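Local coordinates for CheQ (Campylobacter jejuni subsp. jejuni, PDB 6A51), which probably regulates chemotaxis in this bacterial pathogen by controlling, together with CheP, transcription of the core chemotaxis operon cheVAW, at residues E22-Y27 with I60-R65. Sequence-based numbering, arbitrary orientation.
Sequences EFLDHY and IIFLHR
Tyr27 and His64 form an edge-to-face aromatic pair, the edge of the imidazole pointing at the face of the phenol ring with the planes at 64° and the centroids 5.0 Å apart. The CD2 corner of His64 comes to CZ and OH of Tyr27, while its CB lies 3.7 Å from Tyr27 CE2. CG of His64 stands anti to the backbone N (chi1 -165°), beside the carbonyl carbon. His26 completes the aromatic cluster, its CB over one face of the His64 ring, 4.2 Å from the centroid. The two histidine rings themselves are nearly parallel but slid apart, with little overlap.

The backbone contacts belong to the edge of a four-stranded mixed sheet, in which strand 27-29 is an outermost strand and pairs antiparallel with strand 62-64. Tyr27 and His64 make a non-hydrogen-bonded pair there, and both side chains rise from the same face of the sheet. The one hydrogen bond between the segments runs from Arg65 N to His26 O at 3.0 Å, with an angle of 159° at the hydrogen. Tyr27 CA adds a C-H...O contact of 3.2 Å to Leu63 O. A type I turn from Leu24, closed by Tyr27 N bonding to Leu24 O, leads into the strand, its last residue, Tyr27, being the first of the strand.

Apolar packing centres on Phe62. Leu24 crosses it at about a right angle: Leu24 CD2 lies over the face of the Phe62 ring in a CH-pi contact 4.0 Å from its centroid, and Leu24 CD1 meets Phe62 CE2 at 3.8 Å. Phe124 of strand 122-126, from a second sheet, touches both Leu24 and Phe62. The Tyr27 and Phe62 side chains also cross at about a right angle, Phe62 CB resting 3.9 Å from Tyr27 CD2.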
ATOM      1  N   GLU A  22       6.656  -1.693  -2.103  1.00 46.37           N
ATOM      2  CA  GLU A  22       7.479  -0.587  -1.641  1.00 44.14           C
ATOM      3  C   GLU A  22       6.609   0.363  -0.833  1.00 46.35           C
ATOM      4  O   GLU A  22       5.573   0.839  -1.321  1.00 42.68           O
ATOM      5  CB  GLU A  22       8.135   0.143  -2.806  1.00 47.90           C
ATOM      6  CG  GLU A  22       8.541   1.554  -2.449  1.00 74.38           C
ATOM      7  CD  GLU A  22       9.513   2.174  -3.441  1.00 70.81           C
ATOM      8  OE1 GLU A  22       9.989   3.318  -3.199  1.00 66.11           O
ATOM      9  OE2 GLU A  22       9.834   1.504  -4.462  1.00 68.13           O
ATOM     10  N   PHE A  23       7.032   0.631   0.393  1.00 36.42           N
ATOM     11  CA  PHE A  23       6.213   1.404   1.305  1.00 38.70           C
ATOM     12  C   PHE A  23       6.230   2.873   0.909  1.00 35.09           C
ATOM     13  O   PHE A  23       7.167   3.355   0.269  1.00 38.97           O
ATOM     14  CB  PHE A  23       6.709   1.220   2.739  1.00 33.89           C
ATOM     15  CG  PHE A  23       7.094  -0.195   3.061  1.00 32.95           C
ATOM     16  CD1 PHE A  23       6.387  -1.264   2.519  1.00 37.01           C
ATOM     17  CD2 PHE A  23       8.166  -0.461   3.888  1.00 25.68           C
ATOM     18  CE1 PHE A  23       6.748  -2.566   2.792  1.00 31.15           C
ATOM     19  CE2 PHE A  23       8.530  -1.759   4.170  1.00 36.61           C
ATOM     20  CZ  PHE A  23       7.818  -2.812   3.617  1.00 40.90           C
ATOM     21  N   LEU A  24       5.161   3.580   1.280  1.00 33.96           N
ATOM     22  CA  LEU A  24       4.976   4.977   0.919  1.00 30.28           C
ATOM     23  C   LEU A  24       5.586   5.948   1.935  1.00 33.56           C
ATOM     24  O   LEU A  24       5.114   7.086   2.048  1.00 41.50           O
ATOM     25  CB  LEU A  24       3.488   5.251   0.743  1.00 23.05           C
ATOM     26  CG  LEU A  24       2.835   4.547  -0.427  1.00 32.10           C
ATOM     27  CD1 LEU A  24       1.324   4.479  -0.192  1.00 28.47           C
ATOM     28  CD2 LEU A  24       3.166   5.306  -1.732  1.00 31.89           C
ATOM     29  N   ASP A  25       6.612   5.521   2.673  1.00 36.76           N
ATOM     30  CA  ASP A  25       7.296   6.337   3.675  1.00 34.75           C
ATOM     31  C   ASP A  25       7.544   7.770   3.204  1.00 51.53           C
ATOM     32  O   ASP A  25       7.118   8.745   3.834  1.00 36.18           O
ATOM     33  CB  ASP A  25       8.640   5.684   4.022  1.00 40.23           C
ATOM     34  CG  ASP A  25       8.515   4.512   4.992  1.00 50.53           C
ATOM     35  OD1 ASP A  25       7.550   3.721   4.906  1.00 45.89           O
ATOM     36  OD2 ASP A  25       9.422   4.374   5.836  1.00 58.85           O
ATOM     37  N   HIS A  26       8.243   7.896   2.085  1.00 46.54           N
ATOM     38  CA  HIS A  26       8.717   9.161   1.555  1.00 36.00           C
ATOM     39  C   HIS A  26       7.666   9.926   0.737  1.00 40.69           C
ATOM     40  O   HIS A  26       8.047  10.858   0.028  1.00 41.04           O
ATOM     41  CB  HIS A  26       9.954   8.901   0.693  1.00 40.26           C
ATOM     42  CG  HIS A  26      11.060   8.218   1.430  1.00 49.73           C
ATOM     43  ND1 HIS A  26      11.407   8.555   2.721  1.00 51.30           N
ATOM     44  CD2 HIS A  26      11.896   7.219   1.060  1.00 52.92           C
ATOM     45  CE1 HIS A  26      12.408   7.790   3.118  1.00 48.35           C
ATOM     46  NE2 HIS A  26      12.723   6.971   2.129  1.00 64.70           N
ATOM     47  N   TYR A  27       6.381   9.584   0.806  1.00 35.87           N
ATOM     48  CA  TYR A  27       5.382  10.171  -0.073  1.00 29.63           C
ATOM     49  C   TYR A  27       4.172  10.636   0.719  1.00 35.23           C
ATOM     50  O   TYR A  27       3.861  10.112   1.792  1.00 43.84           O
ATOM     51  CB  TYR A  27       4.893   9.178  -1.143  1.00 25.81           C
ATOM     52  CG  TYR A  27       5.907   8.822  -2.203  1.00 29.87           C
ATOM     53  CD1 TYR A  27       6.765   7.744  -2.040  1.00 33.91           C
ATOM     54  CD2 TYR A  27       5.993   9.549  -3.380  1.00 31.34           C
ATOM     55  CE1 TYR A  27       7.684   7.400  -3.022  1.00 31.89           C
ATOM     56  CE2 TYR A  27       6.916   9.218  -4.364  1.00 37.87           C
ATOM     57  CZ  TYR A  27       7.755   8.139  -4.185  1.00 34.64           C
ATOM     58  OH  TYR A  27       8.676   7.817  -5.170  1.00 38.15           O
ATOM     59  N   ILE A  60      -3.869   6.984  -8.897  1.00 41.95           N
ATOM     60  CA  ILE A  60      -3.754   7.805  -7.705  1.00 33.01           C
ATOM     61  C   ILE A  60      -2.330   8.335  -7.599  1.00 34.80           C
ATOM     62  O   ILE A  60      -1.351   7.581  -7.689  1.00 30.87           O
ATOM     63  CB  ILE A  60      -4.169   6.988  -6.471  1.00 33.32           C
ATOM     64  CG1 ILE A  60      -5.687   6.832  -6.450  1.00 31.76           C
ATOM     65  CG2 ILE A  60      -3.667   7.631  -5.186  1.00 28.05           C
ATOM     66  CD1 ILE A  60      -6.108   5.452  -6.154  1.00 23.26           C
ATOM     67  N   ILE A  61      -2.207   9.635  -7.393  1.00 30.13           N
ATOM     68  CA  ILE A  61      -0.926  10.319  -7.460  1.00 30.52           C
ATOM     69  C   ILE A  61      -0.368  10.473  -6.061  1.00 29.93           C
ATOM     70  O   ILE A  61      -1.082  10.908  -5.157  1.00 31.32           O
ATOM     71  CB  ILE A  61      -1.068  11.687  -8.143  1.00 34.77           C
ATOM     72  CG1 ILE A  61      -1.553  11.488  -9.575  1.00 33.49           C
ATOM     73  CG2 ILE A  61       0.260  12.412  -8.121  1.00 41.17           C
ATOM     74  CD1 ILE A  61      -0.677  10.543 -10.358  1.00 29.64           C
ATOM     75  N   PHE A  62       0.909  10.130  -5.888  1.00 23.97           N
ATOM     76  CA  PHE A  62       1.643  10.408  -4.663  1.00 27.21           C
ATOM     77  C   PHE A  62       2.795  11.360  -4.977  1.00 33.06           C
ATOM     78  O   PHE A  62       3.462  11.225  -6.007  1.00 32.11           O
ATOM     79  CB  PHE A  62       2.171   9.112  -4.032  1.00 24.86           C
ATOM     80  CG  PHE A  62       1.085   8.157  -3.619  1.00 35.23           C
ATOM     81  CD1 PHE A  62       0.542   7.266  -4.532  1.00 25.03           C
ATOM     82  CD2 PHE A  62       0.590   8.165  -2.324  1.00 32.86           C
ATOM     83  CE1 PHE A  62      -0.469   6.400  -4.165  1.00 28.11           C
ATOM     84  CE2 PHE A  62      -0.426   7.300  -1.944  1.00 19.92           C
ATOM     85  CZ  PHE A  62      -0.957   6.417  -2.866  1.00 23.53           C
ATOM     86  N   LEU A  63       3.026  12.321  -4.087  1.00 29.59           N
ATOM     87  CA  LEU A  63       4.093  13.299  -4.240  1.00 23.15           C
ATOM     88  C   LEU A  63       5.240  12.940  -3.314  1.00 27.78           C
ATOM     89  O   LEU A  63       5.026  12.653  -2.133  1.00 39.65           O
ATOM     90  CB  LEU A  63       3.596  14.710  -3.932  1.00 27.74           C
ATOM     91  CG  LEU A  63       2.390  15.130  -4.781  1.00 39.59           C
ATOM     92  CD1 LEU A  63       1.751  16.425  -4.285  1.00 26.81           C
ATOM     93  CD2 LEU A  63       2.819  15.240  -6.224  1.00 33.76           C
ATOM     94  N   HIS A  64       6.452  12.955  -3.846  1.00 33.05           N
ATOM     95  CA  HIS A  64       7.618  12.706  -3.016  1.00 33.13           C
ATOM     96  C   HIS A  64       7.866  13.929  -2.139  1.00 45.29           C
ATOM     97  O   HIS A  64       7.812  15.066  -2.628  1.00 45.50           O
ATOM     98  CB  HIS A  64       8.818  12.389  -3.904  1.00 34.94           C
ATOM     99  CG  HIS A  64       9.964  11.769  -3.177  1.00 41.49           C
ATOM    100  ND1 HIS A  64      10.590  12.383  -2.113  1.00 50.83           N
ATOM    101  CD2 HIS A  64      10.600  10.591  -3.363  1.00 45.03           C
ATOM    102  CE1 HIS A  64      11.563  11.607  -1.672  1.00 38.66           C
ATOM    103  NE2 HIS A  64      11.594  10.516  -2.415  1.00 40.92           N
ATOM    104  N   ARG A  65       8.124  13.694  -0.839  1.00 39.65           N
ATOM    105  CA  ARG A  65       8.101  14.779   0.150  1.00 46.31           C
ATOM    106  C   ARG A  65       9.183  15.813  -0.106  1.00 42.62           C
ATOM    107  O   ARG A  65       9.006  16.990   0.232  1.00 52.93           O
ATOM    108  CB  ARG A  65       8.271  14.233   1.564  1.00 41.02           C
ATOM    109  CG  ARG A  65       7.211  13.281   1.972  1.00 47.96           C
ATOM    110  CD  ARG A  65       7.576  12.452   3.193  1.00 40.18           C
ATOM    111  NE  ARG A  65       6.338  12.127   3.865  1.00 47.31           N
ATOM    112  CZ  ARG A  65       5.764  12.893   4.778  1.00 43.39           C
ATOM    113  NH1 ARG A  65       6.373  14.008   5.168  1.00 46.07           N
ATOM    114  NH2 ARG A  65       4.594  12.537   5.306  1.00 42.70           N
TER